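Local coordinates for protein urea carboxylase (Thermus thermophilus, PDB 3OEP) that is of unknown function but is a homologue of the KipI-KipA proteins, built from cyclophilin-like domains, and not the allophanate hydrolase it was once taken for, at residues L211-E216 against G355-P360. Numbering follows the deposited sequence.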
loop_
_atom_site.group_PDB
_atom_site.type_symbol
_atom_site.label_atom_id
_atom_site.label_comp_id
_atom_site.label_asym_id
_atom_site.label_seq_id
_atom_site.Cartn_x
_atom_site.Cartn_y
_atom_site.Cartn_z
ATOM N N LEU A 211 14.225 4.675 4.428
ATOM C CA LEU A 211 14.558 5.965 3.830
ATOM C C LEU A 211 13.880 7.062 4.634
ATOM O O LEU A 211 12.666 7.068 4.756
ATOM C CB LEU A 211 14.088 6.033 2.376
ATOM C CG LEU A 211 14.352 7.345 1.621
ATOM C CD1 LEU A 211 15.847 7.604 1.470
ATOM C CD2 LEU A 211 13.670 7.340 0.259
ATOM N N GLU A 212 14.673 7.982 5.180
ATOM C CA GLU A 212 14.134 9.123 5.923
ATOM C C GLU A 212 13.565 10.165 4.968
ATOM O O GLU A 212 14.245 10.596 4.034
ATOM C CB GLU A 212 15.227 9.770 6.782
ATOM C CG GLU A 212 15.585 8.984 8.035
ATOM C CD GLU A 212 14.600 9.185 9.185
ATOM O OE1 GLU A 212 13.781 10.130 9.139
ATOM O OE2 GLU A 212 14.654 8.391 10.149
ATOM N N LEU A 213 12.321 10.564 5.212
ATOM C CA LEU A 213 11.681 11.638 4.457
ATOM C C LEU A 213 11.713 12.966 5.226
ATOM O O LEU A 213 11.809 14.035 4.630
ATOM C CB LEU A 213 10.245 11.254 4.115
ATOM C CG LEU A 213 10.106 9.932 3.354
ATOM C CD1 LEU A 213 8.650 9.634 3.066
ATOM C CD2 LEU A 213 10.930 9.965 2.063
ATOM N N LEU A 214 11.654 12.894 6.548
ATOM C CA LEU A 214 11.638 14.105 7.365
ATOM C C LEU A 214 13.018 14.740 7.399
ATOM O O LEU A 214 14.013 14.041 7.604
ATOM C CB LEU A 214 11.180 13.790 8.783
ATOM C CG LEU A 214 9.717 13.370 8.913
ATOM C CD1 LEU A 214 9.423 12.956 10.346
ATOM C CD2 LEU A 214 8.798 14.492 8.466
ATOM N N PRO A 215 13.088 16.069 7.207
ATOM C CA PRO A 215 14.388 16.726 7.204
ATOM C C PRO A 215 15.081 16.672 8.560
ATOM O O PRO A 215 14.435 16.789 9.607
ATOM C CB PRO A 215 14.060 18.173 6.821
ATOM C CG PRO A 215 12.632 18.347 7.157
ATOM C CD PRO A 215 11.991 17.019 6.959
ATOM N N GLU A 216 16.398 16.515 8.524
ATOM C CA GLU A 216 17.202 16.463 9.734
ATOM C C GLU A 216 17.336 17.870 10.307
ATOM O O GLU A 216 17.349 18.054 11.525
ATOM C CB GLU A 216 18.584 15.874 9.431
ATOM C CG GLU A 216 18.564 14.428 8.922
ATOM C CD GLU A 216 18.100 14.283 7.471
ATOM O OE1 GLU A 216 17.715 13.156 7.083
ATOM O OE2 GLU A 216 18.108 15.285 6.719
ATOM N N GLY A 355 7.546 -0.793 2.130
ATOM C CA GLY A 355 8.790 -0.537 1.399
ATOM C C GLY A 355 9.880 0.176 2.184
ATOM O O GLY A 355 10.907 0.547 1.610
ATOM N N ARG A 356 9.661 0.371 3.488
ATOM C CA ARG A 356 10.572 1.133 4.348
ATOM C C ARG A 356 10.876 2.530 3.785
ATOM O O ARG A 356 12.013 3.008 3.831
ATOM C CB ARG A 356 11.847 0.330 4.630
ATOM C CG ARG A 356 11.563 -0.992 5.330
ATOM C CD ARG A 356 12.828 -1.750 5.676
ATOM N NE ARG A 356 12.524 -2.993 6.382
ATOM C CZ ARG A 356 13.433 -3.863 6.818
ATOM N NH1 ARG A 356 14.729 -3.648 6.622
ATOM N NH2 ARG A 356 13.040 -4.964 7.452
ATOM N N ILE A 357 9.839 3.164 3.243
ATOM C CA ILE A 357 9.903 4.539 2.797
ATOM C C ILE A 357 9.180 5.344 3.878
ATOM O O ILE A 357 7.981 5.164 4.108
ATOM C CB ILE A 357 9.240 4.717 1.424
ATOM C CG1 ILE A 357 10.009 3.927 0.353
ATOM C CG2 ILE A 357 9.175 6.200 1.034
ATOM C CD1 ILE A 357 9.179 3.606 -0.864
ATOM N N GLY A 358 9.930 6.190 4.571
ATOM C CA GLY A 358 9.412 6.892 5.743
ATOM C C GLY A 358 9.210 5.959 6.923
ATOM O O GLY A 358 9.594 4.783 6.885
ATOM N N ARG A 359 8.614 6.492 7.983
ATOM C CA ARG A 359 8.414 5.744 9.219
ATOM C C ARG A 359 7.430 6.468 10.119
ATOM O O ARG A 359 7.185 7.658 9.924
ATOM C CB ARG A 359 9.734 5.603 9.972
ATOM C CG ARG A 359 10.381 6.930 10.306
ATOM C CD ARG A 359 11.505 6.777 11.296
ATOM N NE ARG A 359 12.205 8.046 11.471
ATOM C CZ ARG A 359 11.776 9.057 12.227
ATOM N NH1 ARG A 359 10.637 8.972 12.910
ATOM N NH2 ARG A 359 12.508 10.167 12.306
ATOM N N PRO A 360 6.895 5.768 11.129
ATOM C CA PRO A 360 6.116 6.474 12.137
ATOM C C PRO A 360 6.979 7.421 12.969
ATOM O O PRO A 360 8.205 7.243 13.067
ATOM C CB PRO A 360 5.556 5.349 13.015
ATOM C CG PRO A 360 5.742 4.097 12.223
ATOM C CD PRO A 360 6.946 4.322 11.395
#
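Arg359 leaves its backbone with CG in the crowded position between N and the carbonyl carbon (chi1 58°) and runs extended to NE, while Glu212 starts with CG anti to its carbonyl carbon and bends at chi2 (-80°), which brings the carboxylate to Arg359 although CB points away from 355-360. The two chains cross obliquely in a salt bridge. Arg359 NE sends a practically straight bond of 2.8 Å to Glu212 OE2, which lies in the guanidinium plane but is approached from above its carboxylate plane; a weak bond of 3.4 Å joins Arg359 NH2 to Glu212 OE1. Arg359 NH1 bonds to Pro360 O at 3.0 Å and pairs with Asp365, and Trp362 adds a cation-pi contact, so several partners hold the guanidinium. An alanine at Arg359 would remove the guanidinium that joins Glu212 to Asp365, and the two loops would probably be held together less firmly. Beside it, Leu211 N donates to Arg356 O at 2.8 Å, and Gly358 N returns a bond to Leu211 O at 2.9 Å. Leu213 CD1 packs 3.9 Å from Gly358 CA, where a side chain would be cramped, and 4.0 Å from Ile357 CG2. The paired backbone bonds form a single parallel beta bridge joining the loop between strands 194-199 and 221-225 to the loop that precedes strand 366-368, next to a G1 beta bulge in which Arg356 and Ile357 face Asp352.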